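Local coordinates for protein killer cell lectin-like receptor 3 (Mus musculus, PDB 3C8J) that acts as a homodimeric receptor on mouse natural killer cells that recognises class I MHC molecules through its extracellular C-type lectin-like domain, at residues Thr77-Lys82 / Cys108-Val113; Tyr83-Ser88 / Gln128-Pro133; Thr99-Cys104 / Val113-Ile118; Trp149-Asn154 / Lys158-Ile163; Cys173-Leu176 / Ile181-Ile184. The protein carries 4 engineered substitutions. One frame throughout, in Å; residues are numbered along the deposited sequence.

Interaction 1 of 5, residues Thr77-Lys82 / Cys108-Val113; sequences TGRGVK and CQHYGV. Engineered in segment 108-113: Gly-112 (natural residue Ser).
Tyr-111, whose hydroxyl end reaches between Arg-79 and Lys-82, follows the end of helix 101-110, where the chain gathers round one carbonyl: Cys-108 O accepts from Tyr-111 N at 3.1 Å and from Val-113 N at 3.1 Å, the two donors coming from opposite faces of the carbonyl plane. Gly-112, an engineered replacement for Ser, takes the C-prime place of this Schellman motif and sends its N to Gln-109 O. The loop before strand 82-88 grips the projecting ring with aliphatic carbons. Lys-82 comes from the opposite direction and lays its CD 3.8 Å from Tyr-111 CZ, its chain extended until a bend at chi4; its NZ stays 4.0 Å from Tyr-111 OH. The CB, CG and CD of Arg-79 line the same hydroxyl. Beyond it the Arg-79 guanidinium meets His-110, NH1 lying 3.8 Å from His-110 CB with the two planes 55° apart. Tyr-93 of strand 90-96 packs against Tyr-111 as well, and Lys-82 also rests on Tyr-93. The segments are thus held by van der Waals contact at the surface, and the nearby cationic guanidinium would probably favour a neutral His-110 ring.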
# COMPACT_ATOMS: atom_id res chain seq x y z
N THR A 77 -8.62 -25.22 -18.18
CA THR A 77 -8.41 -24.79 -16.75
C THR A 77 -8.41 -23.25 -16.55
O THR A 77 -8.60 -22.49 -17.51
CB THR A 77 -7.12 -25.43 -16.19
N GLY A 78 -8.19 -22.81 -15.32
CA GLY A 78 -8.16 -21.38 -15.00
C GLY A 78 -7.96 -21.10 -13.51
O GLY A 78 -7.06 -21.67 -12.89
N ARG A 79 -8.82 -20.23 -12.97
CA ARG A 79 -8.83 -19.80 -11.56
C ARG A 79 -9.73 -18.58 -11.37
O ARG A 79 -10.38 -18.43 -10.31
CB ARG A 79 -7.42 -19.44 -11.04
CG ARG A 79 -6.85 -20.38 -9.96
CD ARG A 79 -7.77 -20.54 -8.73
NE ARG A 79 -8.62 -21.73 -8.82
CZ ARG A 79 -9.04 -22.45 -7.78
NH1 ARG A 79 -8.70 -22.12 -6.54
NH2 ARG A 79 -9.82 -23.51 -7.98
N GLY A 80 -9.72 -17.69 -12.38
CA GLY A 80 -10.42 -16.41 -12.30
C GLY A 80 -9.62 -15.12 -12.49
O GLY A 80 -8.42 -15.13 -12.81
N VAL A 81 -10.30 -13.99 -12.30
CA VAL A 81 -9.72 -12.68 -12.53
C VAL A 81 -9.43 -12.07 -11.18
O VAL A 81 -10.32 -11.89 -10.36
CB VAL A 81 -10.71 -11.78 -13.27
CG1 VAL A 81 -10.11 -10.44 -13.49
CG2 VAL A 81 -11.10 -12.40 -14.58
N LYS A 82 -8.17 -11.74 -10.93
CA LYS A 82 -7.81 -11.09 -9.69
C LYS A 82 -6.74 -10.04 -9.93
O LYS A 82 -6.07 -10.04 -10.97
CB LYS A 82 -7.32 -12.14 -8.69
CG LYS A 82 -6.12 -12.89 -9.19
CD LYS A 82 -5.57 -13.87 -8.19
CE LYS A 82 -4.82 -14.99 -8.92
NZ LYS A 82 -3.88 -14.53 -9.98
N CYS A 108 -8.68 -18.15 -1.79
CA CYS A 108 -7.68 -17.45 -1.00
C CYS A 108 -6.61 -18.42 -0.48
O CYS A 108 -5.42 -18.11 -0.54
CB CYS A 108 -8.34 -16.69 0.15
SG CYS A 108 -9.22 -15.12 -0.24
N GLN A 109 -7.03 -19.58 0.03
CA GLN A 109 -6.09 -20.61 0.50
C GLN A 109 -5.13 -21.00 -0.61
O GLN A 109 -3.93 -21.10 -0.38
CB GLN A 109 -6.79 -21.88 1.03
CG GLN A 109 -6.81 -22.03 2.55
CD GLN A 109 -5.43 -21.84 3.20
OE1 GLN A 109 -5.15 -20.78 3.79
NE2 GLN A 109 -4.56 -22.85 3.10
N HIS A 110 -5.68 -21.22 -1.80
CA HIS A 110 -4.91 -21.63 -2.95
C HIS A 110 -3.74 -20.69 -3.28
O HIS A 110 -2.76 -21.10 -3.88
CB HIS A 110 -5.82 -21.78 -4.16
CG HIS A 110 -5.12 -22.27 -5.38
ND1 HIS A 110 -4.78 -21.45 -6.43
CD2 HIS A 110 -4.67 -23.51 -5.71
CE1 HIS A 110 -4.17 -22.15 -7.37
NE2 HIS A 110 -4.09 -23.40 -6.95
N TYR A 111 -3.83 -19.42 -2.89
CA TYR A 111 -2.69 -18.52 -3.06
C TYR A 111 -1.91 -18.32 -1.77
O TYR A 111 -1.02 -17.49 -1.71
CB TYR A 111 -3.15 -17.16 -3.60
CG TYR A 111 -3.84 -17.29 -4.91
CD1 TYR A 111 -5.20 -17.03 -5.02
CD2 TYR A 111 -3.15 -17.72 -6.04
CE1 TYR A 111 -5.86 -17.18 -6.24
CE2 TYR A 111 -3.79 -17.88 -7.25
CZ TYR A 111 -5.16 -17.60 -7.34
OH TYR A 111 -5.81 -17.75 -8.55
N GLY A 112 -2.27 -19.09 -0.73
CA GLY A 112 -1.65 -18.92 0.58
C GLY A 112 -1.90 -17.57 1.24
O GLY A 112 -1.19 -17.19 2.15
N VAL A 113 -2.91 -16.84 0.79
CA VAL A 113 -3.25 -15.56 1.40
C VAL A 113 -4.70 -15.69 1.81
O VAL A 113 -5.58 -15.68 0.96
CB VAL A 113 -3.06 -14.38 0.41
CG1 VAL A 113 -3.51 -13.09 1.02
CG2 VAL A 113 -1.59 -14.27 0.00

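Interaction 2 of 5, residues Tyr83-Ser88 / Gln128-Pro133; sequences YWFCYS and QRHVIP
His-130, in the last turn of helix 121-130, carries this contact, its ring swung anti to the backbone N (chi1 172°) and out toward strand 82-88. Its CE1 sits 3.6 Å above the centre of one face of the Phe-85 ring, with the two ring planes 44° apart. NE2 of the same imidazole lies at the edge of the Tyr-83 ring and shares a 3.0 Å hydrogen bond with Tyr-83 OH. The three residues make an aromatic cluster, which Phe-94 of strand 90-96 extends. It backs the edge strand of the C-type lectin-like domain, whose region 84-88 is involved in dimerization: Phe-85 meets Tyr-87 of the second subunit edge-to-face, and the sheet continues across the interface. At Val-131 the chain leaves helical geometry and the side chain turns from strand 82-88. Ile-132 N then donates to a water at 2.8 Å, and that water also hydrogen-bonds Tyr-83 OH, near the plane of the phenol ring.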
# COMPACT_ATOMS: atom_id res chain seq x y z
N TYR A 83 -6.60 -9.11 -8.99
CA TYR A 83 -5.41 -8.26 -8.92
C TYR A 83 -4.96 -8.19 -7.46
O TYR A 83 -5.73 -8.54 -6.55
CB TYR A 83 -5.66 -6.85 -9.50
CG TYR A 83 -6.60 -5.97 -8.68
CD1 TYR A 83 -6.10 -5.07 -7.74
CD2 TYR A 83 -7.98 -6.07 -8.85
CE1 TYR A 83 -6.97 -4.28 -7.00
CE2 TYR A 83 -8.85 -5.32 -8.11
CZ TYR A 83 -8.36 -4.42 -7.19
OH TYR A 83 -9.28 -3.68 -6.48
N TRP A 84 -3.72 -7.79 -7.24
CA TRP A 84 -3.28 -7.56 -5.89
C TRP A 84 -2.76 -6.13 -5.67
O TRP A 84 -2.38 -5.46 -6.63
CB TRP A 84 -2.26 -8.61 -5.46
CG TRP A 84 -1.00 -8.63 -6.28
CD1 TRP A 84 -0.80 -9.28 -7.48
CD2 TRP A 84 0.23 -7.99 -5.96
NE1 TRP A 84 0.48 -9.07 -7.93
CE2 TRP A 84 1.15 -8.30 -7.01
CE3 TRP A 84 0.67 -7.21 -4.89
CZ2 TRP A 84 2.47 -7.85 -7.01
CZ3 TRP A 84 1.99 -6.75 -4.89
CH2 TRP A 84 2.87 -7.07 -5.95
N PHE A 85 -2.72 -5.71 -4.41
CA PHE A 85 -2.52 -4.31 -4.04
C PHE A 85 -2.13 -4.26 -2.56
O PHE A 85 -2.75 -4.93 -1.70
CB PHE A 85 -3.86 -3.58 -4.23
CG PHE A 85 -3.75 -2.07 -4.28
CD1 PHE A 85 -3.65 -1.40 -5.52
CD2 PHE A 85 -3.81 -1.31 -3.11
CE1 PHE A 85 -3.60 -0.02 -5.57
CE2 PHE A 85 -3.71 0.10 -3.17
CZ PHE A 85 -3.61 0.72 -4.38
N CYS A 86 -1.10 -3.49 -2.24
CA CYS A 86 -0.66 -3.38 -0.87
C CYS A 86 -1.05 -2.04 -0.29
O CYS A 86 -1.34 -1.10 -1.02
CB CYS A 86 0.84 -3.59 -0.76
SG CYS A 86 1.32 -5.13 -1.44
N TYR A 87 -1.07 -1.98 1.03
CA TYR A 87 -1.41 -0.77 1.70
C TYR A 87 -0.85 -0.87 3.09
O TYR A 87 -1.10 -1.84 3.81
CB TYR A 87 -2.93 -0.53 1.72
CG TYR A 87 -3.26 0.79 2.35
CD1 TYR A 87 -2.90 1.99 1.72
CD2 TYR A 87 -3.89 0.87 3.61
CE1 TYR A 87 -3.15 3.22 2.31
CE2 TYR A 87 -4.15 2.12 4.20
CZ TYR A 87 -3.76 3.27 3.53
OH TYR A 87 -4.01 4.51 4.06
N SER A 88 -0.07 0.14 3.46
CA SER A 88 0.59 0.17 4.76
C SER A 88 1.50 -1.04 4.82
O SER A 88 2.31 -1.24 3.91
CB SER A 88 -0.46 0.21 5.89
OG SER A 88 0.12 0.63 7.11
N GLN A 128 -13.11 0.20 1.57
CA GLN A 128 -14.32 0.69 0.94
C GLN A 128 -14.06 1.85 -0.04
O GLN A 128 -14.69 1.93 -1.11
CB GLN A 128 -15.35 1.07 1.97
CG GLN A 128 -15.74 -0.07 2.86
CD GLN A 128 -16.64 0.34 3.99
OE1 GLN A 128 -16.39 1.30 4.70
NE2 GLN A 128 -17.72 -0.40 4.16
N ARG A 129 -13.13 2.73 0.32
CA ARG A 129 -12.69 3.75 -0.62
C ARG A 129 -12.03 3.09 -1.83
O ARG A 129 -12.11 3.60 -2.92
CB ARG A 129 -11.71 4.71 0.05
CG ARG A 129 -12.34 5.69 1.02
CD ARG A 129 -11.27 6.67 1.58
NE ARG A 129 -10.79 6.34 2.94
CZ ARG A 129 -9.54 5.95 3.20
NH1 ARG A 129 -8.65 5.86 2.22
NH2 ARG A 129 -9.16 5.68 4.43
N HIS A 130 -11.36 1.95 -1.62
CA HIS A 130 -10.52 1.36 -2.67
C HIS A 130 -11.33 0.57 -3.69
O HIS A 130 -11.21 0.72 -4.91
CB HIS A 130 -9.51 0.42 -2.03
CG HIS A 130 -8.75 -0.36 -3.04
ND1 HIS A 130 -7.75 0.21 -3.81
CD2 HIS A 130 -8.89 -1.63 -3.47
CE1 HIS A 130 -7.28 -0.70 -4.64
NE2 HIS A 130 -7.96 -1.82 -4.46
N VAL A 131 -12.16 -0.31 -3.14
CA VAL A 131 -12.89 -1.30 -3.87
C VAL A 131 -13.63 -0.71 -5.08
O VAL A 131 -14.16 0.42 -5.00
CB VAL A 131 -13.77 -2.01 -2.83
CG1 VAL A 131 -15.25 -1.94 -3.13
CG2 VAL A 131 -13.20 -3.40 -2.49
N ILE A 132 -13.63 -1.43 -6.20
CA ILE A 132 -14.51 -1.11 -7.31
C ILE A 132 -15.92 -1.42 -6.80
O ILE A 132 -16.07 -2.39 -6.09
CB ILE A 132 -14.20 -1.97 -8.55
CG1 ILE A 132 -12.98 -1.43 -9.29
CG2 ILE A 132 -15.40 -1.99 -9.51
CD1 ILE A 132 -12.20 -2.49 -10.03
N PRO A 133 -16.94 -0.57 -7.10
CA PRO A 133 -18.31 -0.86 -6.59
C PRO A 133 -18.69 -2.33 -6.76
O PRO A 133 -18.59 -2.87 -7.85
CB PRO A 133 -19.20 0.01 -7.47
CG PRO A 133 -18.36 1.18 -7.78
CD PRO A 133 -16.91 0.70 -7.86
O HOH W 1 -11.79 -3.55 -6.61

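Interaction 3 of 5, residues Thr99-Cys104 / Val113-Ile118; sequences TTWSGC and VPILKI
Apolar contact between Ile-115 and the pair Trp-101 and Cys-104 accounts for everything that passes between the segments. The CG1 arm of Ile-115 is fully extended, with CG1 anti to the backbone N (chi1 -174°), and drives its CD1 methyl into the angle between the indole and the cysteine. CD1 lies 3.7 Å from Trp-101 CE2 and 3.4 Å from Cys-104 SG, the isoleucine and tryptophan side chains crossing at about a right angle. Covalent bonding adds to this: Cys-104 is joined to Cys-192, a disulfide that pins helix 101-110 to strand 190-197 in the C-type lectin fold, so Ile-115, in the loop following the helix, packs against the helix where the disulfide anchors it. Polar bonds secure the helix side. Trp-101 NE1 has its partner in Ile-138 O of strand 136-143, which steadies the indole that Ile-115 touches. Thr-100 is the N-cap, its OG1 accepting from Gly-103 N at 3.1 Å with an angle of 155°. Thr-100 O accepts twice, from Cys-104 N at 3.0 Å and from Thr-99 OG1 at 2.8 Å, the hydroxyl approaching in the carbonyl plane on a lone pair.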
# COMPACT_ATOMS: atom_id res chain seq x y z
N THR A 99 -18.04 -15.92 -6.41
CA THR A 99 -18.17 -17.27 -5.85
C THR A 99 -18.95 -17.19 -4.53
O THR A 99 -19.18 -16.09 -4.03
CB THR A 99 -16.80 -17.95 -5.57
OG1 THR A 99 -16.23 -17.43 -4.36
CG2 THR A 99 -15.83 -17.78 -6.73
N THR A 100 -19.32 -18.36 -4.00
CA THR A 100 -19.86 -18.48 -2.63
C THR A 100 -18.79 -18.06 -1.65
O THR A 100 -17.63 -17.92 -2.04
CB THR A 100 -20.27 -19.94 -2.26
OG1 THR A 100 -19.10 -20.74 -2.10
CG2 THR A 100 -21.19 -20.56 -3.32
N TRP A 101 -19.15 -17.87 -0.38
CA TRP A 101 -18.16 -17.55 0.65
C TRP A 101 -17.14 -18.67 0.75
O TRP A 101 -15.95 -18.43 0.72
CB TRP A 101 -18.83 -17.32 2.00
CG TRP A 101 -17.87 -16.90 3.07
CD1 TRP A 101 -17.50 -15.63 3.38
CD2 TRP A 101 -17.16 -17.75 3.97
NE1 TRP A 101 -16.61 -15.63 4.41
CE2 TRP A 101 -16.38 -16.93 4.79
CE3 TRP A 101 -17.12 -19.14 4.17
CZ2 TRP A 101 -15.56 -17.44 5.81
CZ3 TRP A 101 -16.30 -19.65 5.17
CH2 TRP A 101 -15.52 -18.79 5.97
N SER A 102 -17.60 -19.89 0.87
CA SER A 102 -16.69 -21.02 0.96
C SER A 102 -15.68 -21.06 -0.19
O SER A 102 -14.52 -21.40 0.01
CB SER A 102 -17.47 -22.32 1.04
OG SER A 102 -16.80 -23.20 1.92
N GLY A 103 -16.13 -20.72 -1.40
CA GLY A 103 -15.29 -20.70 -2.58
C GLY A 103 -14.25 -19.62 -2.42
O GLY A 103 -13.08 -19.78 -2.82
N CYS A 104 -14.67 -18.51 -1.82
CA CYS A 104 -13.78 -17.39 -1.54
C CYS A 104 -12.69 -17.81 -0.56
O CYS A 104 -11.50 -17.62 -0.82
CB CYS A 104 -14.58 -16.22 -1.00
SG CYS A 104 -13.57 -14.85 -0.40
N VAL A 113 -2.91 -16.84 0.79
CA VAL A 113 -3.25 -15.56 1.40
C VAL A 113 -4.70 -15.69 1.81
O VAL A 113 -5.58 -15.68 0.96
CB VAL A 113 -3.06 -14.38 0.41
CG1 VAL A 113 -3.51 -13.09 1.02
CG2 VAL A 113 -1.59 -14.27 0.00
N PRO A 114 -4.94 -15.86 3.11
CA PRO A 114 -6.30 -16.27 3.51
C PRO A 114 -7.37 -15.17 3.38
O PRO A 114 -7.04 -14.00 3.27
CB PRO A 114 -6.11 -16.71 4.97
CG PRO A 114 -4.57 -16.78 5.19
CD PRO A 114 -4.04 -15.73 4.27
N ILE A 115 -8.63 -15.58 3.38
CA ILE A 115 -9.76 -14.65 3.26
C ILE A 115 -9.64 -13.53 4.29
O ILE A 115 -9.20 -13.75 5.41
CB ILE A 115 -11.13 -15.42 3.27
CG1 ILE A 115 -12.32 -14.51 2.99
CG2 ILE A 115 -11.31 -16.25 4.55
CD1 ILE A 115 -13.67 -15.26 2.96
N LEU A 116 -10.02 -12.32 3.90
CA LEU A 116 -9.70 -11.12 4.67
C LEU A 116 -10.16 -11.07 6.12
O LEU A 116 -11.32 -11.32 6.43
CB LEU A 116 -10.17 -9.86 3.96
CG LEU A 116 -9.80 -8.53 4.62
CD1 LEU A 116 -8.31 -8.28 4.59
CD2 LEU A 116 -10.56 -7.41 3.98
N LYS A 117 -9.20 -10.74 6.98
CA LYS A 117 -9.49 -10.28 8.32
C LYS A 117 -9.25 -8.77 8.38
O LYS A 117 -8.22 -8.28 7.94
CB LYS A 117 -8.63 -11.04 9.34
CG LYS A 117 -8.37 -10.32 10.65
CD LYS A 117 -8.76 -11.19 11.85
CE LYS A 117 -8.05 -10.70 13.07
NZ LYS A 117 -8.69 -11.21 14.28
N ILE A 118 -10.22 -8.03 8.90
CA ILE A 118 -10.10 -6.57 9.02
C ILE A 118 -9.81 -6.24 10.48
O ILE A 118 -10.53 -6.69 11.35
CB ILE A 118 -11.37 -5.82 8.54
CG1 ILE A 118 -11.66 -6.16 7.07
CG2 ILE A 118 -11.17 -4.33 8.67
CD1 ILE A 118 -12.85 -5.41 6.43

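Interaction 4 of 5, residues Trp149-Asn154 / Lys158-Ile163; sequences WAWIDN and KLDMKI
Trp-151 and Asp-160 both set CG beside the backbone N and anti to the carbonyl carbon, each with chi1 near -68°, and these matching torsions bring indole and carboxylate past each other in opposite directions. The contact closes a short connection of the C-type lectin-like domain: strand 148-151 runs into a type I turn from Trp-151 to Asn-154, and the chain comes back as helix 160-164. Its polar part is a single hydrogen bond from Trp-151 NE1 to Asp-160 OD1, 3.0 Å long and nearly straight at 167°. OD1 lies in the indole plane, at the edge, and receives the N-H on its syn lone pair, while the carboxylate as a whole is turned 35° from the ring. The other oxygen, OD2, accepts from Ser-157 N, so the carboxylate links the loop residue Ser-157 to the indole, and the two bonds fix the rotation of the carboxylate. Buried Trp-151 also packs on Leu-140 of strand 136-143. One turn further along lies Ile-163, within the region 161-170 implicated in MHC class I binding; the side chains of Ile-163 and Trp-151 approach from opposite directions, placing Ile-163 CD1 3.8 Å from Trp-151 CZ2.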
# COMPACT_ATOMS: atom_id res chain seq x y z
N TRP A 149 -20.14 -15.32 15.96
CA TRP A 149 -19.43 -14.86 14.78
C TRP A 149 -17.94 -15.12 14.95
O TRP A 149 -17.45 -15.17 16.08
CB TRP A 149 -19.77 -13.40 14.47
CG TRP A 149 -21.19 -13.31 14.00
CD1 TRP A 149 -22.31 -13.22 14.79
CD2 TRP A 149 -21.65 -13.38 12.65
NE1 TRP A 149 -23.44 -13.21 14.01
CE2 TRP A 149 -23.07 -13.31 12.69
CE3 TRP A 149 -21.01 -13.49 11.40
CZ2 TRP A 149 -23.85 -13.33 11.53
CZ3 TRP A 149 -21.80 -13.52 10.25
CH2 TRP A 149 -23.21 -13.44 10.33
N ALA A 150 -17.25 -15.33 13.84
CA ALA A 150 -15.84 -15.71 13.88
C ALA A 150 -15.07 -15.22 12.67
O ALA A 150 -15.51 -15.38 11.53
CB ALA A 150 -15.69 -17.22 14.00
N TRP A 151 -13.92 -14.63 12.94
CA TRP A 151 -12.95 -14.32 11.91
C TRP A 151 -12.23 -15.57 11.42
O TRP A 151 -12.23 -16.61 12.08
CB TRP A 151 -11.95 -13.27 12.41
CG TRP A 151 -12.64 -11.96 12.59
CD1 TRP A 151 -13.11 -11.45 13.75
CD2 TRP A 151 -12.98 -11.02 11.57
NE1 TRP A 151 -13.71 -10.25 13.52
CE2 TRP A 151 -13.64 -9.96 12.19
CE3 TRP A 151 -12.76 -10.97 10.18
CZ2 TRP A 151 -14.11 -8.85 11.48
CZ3 TRP A 151 -13.22 -9.87 9.48
CH2 TRP A 151 -13.89 -8.83 10.13
N ILE A 152 -11.62 -15.46 10.24
CA ILE A 152 -10.89 -16.57 9.67
C ILE A 152 -9.83 -17.14 10.63
O ILE A 152 -9.64 -18.35 10.69
CB ILE A 152 -10.24 -16.17 8.33
CG1 ILE A 152 -9.50 -17.36 7.72
CG2 ILE A 152 -9.36 -14.91 8.48
CD1 ILE A 152 -10.40 -18.48 7.26
N ASP A 153 -9.16 -16.26 11.38
CA ASP A 153 -8.06 -16.64 12.27
C ASP A 153 -8.47 -16.93 13.72
O ASP A 153 -7.61 -17.31 14.53
CB ASP A 153 -6.92 -15.61 12.21
CG ASP A 153 -7.24 -14.29 12.93
OD1 ASP A 153 -8.34 -14.13 13.51
OD2 ASP A 153 -6.37 -13.39 12.91
N ASN A 154 -9.75 -16.75 14.04
CA ASN A 154 -10.31 -16.93 15.41
C ASN A 154 -9.82 -15.92 16.44
O ASN A 154 -10.00 -16.10 17.64
CB ASN A 154 -10.08 -18.35 15.93
CG ASN A 154 -10.86 -19.37 15.14
OD1 ASN A 154 -10.31 -20.03 14.26
ND2 ASN A 154 -12.15 -19.49 15.43
N LYS A 158 -10.80 -5.15 16.20
CA LYS A 158 -11.29 -3.92 16.81
C LYS A 158 -12.59 -3.42 16.19
O LYS A 158 -13.10 -2.37 16.54
CB LYS A 158 -10.20 -2.86 16.84
CG LYS A 158 -9.26 -3.09 17.99
CD LYS A 158 -7.83 -2.78 17.61
CE LYS A 158 -6.87 -3.45 18.59
NZ LYS A 158 -7.29 -3.35 20.02
N LEU A 159 -13.12 -4.21 15.27
CA LEU A 159 -14.40 -3.94 14.68
C LEU A 159 -15.48 -4.62 15.48
O LEU A 159 -16.64 -4.23 15.42
CB LEU A 159 -14.43 -4.49 13.26
CG LEU A 159 -14.36 -3.53 12.08
CD1 LEU A 159 -13.48 -2.34 12.36
CD2 LEU A 159 -13.89 -4.29 10.87
N ASP A 160 -15.08 -5.65 16.24
CA ASP A 160 -16.03 -6.50 16.96
C ASP A 160 -17.03 -5.68 17.77
O ASP A 160 -18.23 -5.95 17.72
CB ASP A 160 -15.30 -7.53 17.86
CG ASP A 160 -14.53 -8.59 17.06
OD1 ASP A 160 -14.89 -8.85 15.89
OD2 ASP A 160 -13.57 -9.16 17.60
N MET A 161 -16.53 -4.67 18.49
CA MET A 161 -17.37 -3.76 19.26
C MET A 161 -18.51 -3.18 18.43
O MET A 161 -19.69 -3.29 18.81
CB MET A 161 -16.53 -2.63 19.87
CG MET A 161 -16.01 -2.93 21.26
SD MET A 161 -16.65 -1.72 22.44
CE MET A 161 -16.51 -2.59 24.02
N LYS A 162 -18.15 -2.58 17.30
CA LYS A 162 -19.10 -2.03 16.34
C LYS A 162 -19.97 -3.14 15.72
O LYS A 162 -21.20 -3.00 15.64
CB LYS A 162 -18.35 -1.24 15.27
CG LYS A 162 -19.20 -0.71 14.11
CD LYS A 162 -18.32 -0.39 12.89
CE LYS A 162 -19.13 -0.27 11.61
NZ LYS A 162 -18.37 0.46 10.57
N ILE A 163 -19.33 -4.24 15.32
CA ILE A 163 -20.01 -5.38 14.70
C ILE A 163 -21.10 -6.00 15.58
O ILE A 163 -22.21 -6.23 15.11
CB ILE A 163 -18.98 -6.44 14.22
CG1 ILE A 163 -18.42 -6.04 12.85
CG2 ILE A 163 -19.59 -7.83 14.17
CD1 ILE A 163 -17.12 -6.75 12.44

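Interaction 5 of 5, residues Cys173-Leu176 / Ile181-Ile184; sequences CVFL and IEDI
The Phe-175 ring lies side by side with the Glu-182 chain, both pointing the same way, with the carboxylate plane turned 57° from the ring. Phe-175 CE2 is 3.6 Å from Glu-182 CB, and Ile-184 crosses the same corner, its CG2 3.8 Å from Phe-175 CE2. A chi1 of 65°, which puts CG between the backbone N and the carbonyl carbon, leans the ring over the neighbouring strand instead of straight off its own. Beneath it runs the antiparallel ladder of a beta hairpin. Cys-173 and Ile-184 form a hydrogen-bonded pair, Cys-173 N to Ile-184 O at 2.8 Å and Ile-184 N to Cys-173 O at 3.0 Å. Phe-175 and Glu-182 form the second, with Phe-175 N to Glu-182 O and Glu-182 N to Phe-175 O both at 3.2 Å. Val-174 with Asp-183 and Leu-176 with Ile-181 are the non-hydrogen-bonded pairs, and their side chains occupy the other face. There Leu-176 CB meets Ile-181 CG2 at 3.7 Å, and both residues pack on Leu-124 of helix 121-130. Asp-183 instead sends OD2 to Ser-170 OG. The Cys-173 disulfide to Cys-186 ties the hairpin to the loop after it. Backbone bonds therefore set the register, while apolar contact on both faces seats the strand whose first two residues belong to the region 177-182 implicated in MHC class I binding.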
# COMPACT_ATOMS: atom_id res chain seq x y z
N CYS A 173 -22.95 -15.17 6.39
CA CYS A 173 -21.59 -14.66 6.29
C CYS A 173 -21.55 -13.12 6.18
O CYS A 173 -22.59 -12.46 6.31
CB CYS A 173 -20.90 -15.28 5.08
SG CYS A 173 -20.49 -17.01 5.26
N VAL A 174 -20.36 -12.54 5.96
CA VAL A 174 -20.23 -11.08 5.89
C VAL A 174 -19.50 -10.60 4.63
O VAL A 174 -18.42 -11.09 4.29
CB VAL A 174 -19.52 -10.49 7.16
CG1 VAL A 174 -19.29 -8.99 7.01
CG2 VAL A 174 -20.34 -10.73 8.41
N PHE A 175 -20.08 -9.62 3.95
CA PHE A 175 -19.40 -9.02 2.81
C PHE A 175 -19.21 -7.54 3.05
O PHE A 175 -19.88 -6.97 3.91
CB PHE A 175 -20.17 -9.27 1.51
CG PHE A 175 -21.51 -8.61 1.46
CD1 PHE A 175 -21.69 -7.43 0.73
CD2 PHE A 175 -22.60 -9.15 2.11
CE1 PHE A 175 -22.94 -6.81 0.67
CE2 PHE A 175 -23.83 -8.53 2.05
CZ PHE A 175 -23.99 -7.36 1.33
N LEU A 176 -18.28 -6.91 2.32
CA LEU A 176 -18.29 -5.46 2.31
C LEU A 176 -18.63 -4.85 0.94
O LEU A 176 -18.48 -5.50 -0.11
CB LEU A 176 -17.01 -4.85 2.92
CG LEU A 176 -15.67 -4.74 2.20
CD1 LEU A 176 -15.79 -3.98 0.88
CD2 LEU A 176 -14.63 -4.07 3.10
N ILE A 181 -20.74 -2.90 5.66
CA ILE A 181 -20.63 -4.35 5.80
C ILE A 181 -21.98 -4.91 6.27
O ILE A 181 -22.69 -4.27 7.03
CB ILE A 181 -19.51 -4.82 6.79
CG1 ILE A 181 -19.82 -4.40 8.22
CG2 ILE A 181 -18.17 -4.28 6.40
CD1 ILE A 181 -19.16 -5.27 9.25
N GLU A 182 -22.30 -6.11 5.81
CA GLU A 182 -23.60 -6.72 6.03
C GLU A 182 -23.49 -8.23 6.21
O GLU A 182 -22.44 -8.81 5.97
CB GLU A 182 -24.51 -6.43 4.84
CG GLU A 182 -25.30 -5.16 4.92
CD GLU A 182 -26.62 -5.30 4.18
OE1 GLU A 182 -26.61 -5.21 2.93
OE2 GLU A 182 -27.66 -5.50 4.86
N ASP A 183 -24.59 -8.85 6.62
CA ASP A 183 -24.65 -10.30 6.74
C ASP A 183 -25.70 -10.92 5.82
O ASP A 183 -26.86 -10.47 5.78
CB ASP A 183 -24.89 -10.74 8.21
CG ASP A 183 -26.21 -10.24 8.77
OD1 ASP A 183 -26.56 -9.06 8.61
OD2 ASP A 183 -26.91 -11.06 9.41
N ILE A 184 -25.30 -11.97 5.10
CA ILE A 184 -26.18 -12.64 4.14
C ILE A 184 -25.79 -14.11 3.91
O ILE A 184 -24.69 -14.53 4.28
CB ILE A 184 -26.28 -11.82 2.81
CG1 ILE A 184 -27.64 -12.01 2.14
CG2 ILE A 184 -25.08 -12.09 1.90
CD1 ILE A 184 -28.17 -10.78 1.40

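Overall arrangement
Interactions 1 and 2 use adjoining segments at strand 82-88 and the loop before it, which they tie to the C-terminal ends of helices 101-110 and 121-130; their centres are about 17 Å apart. Interaction 3, nested in the chain loop that interaction 2 closes, shares Val-113 and helix 101-110 with interaction 1. Interactions 4 and 5 follow in series, on the opposite side of the chain's centre from interaction 1. Interaction 3, nearest that centre, touches both: Lys-117 makes a salt bridge with Asp-153, and Trp-101 packs on Cys-173. Interactions 4 and 5 meet through Trp-149, their centres about 12 Å apart. The domain thus runs from its dimer-forming edge strand to the regions implicated in MHC class I binding.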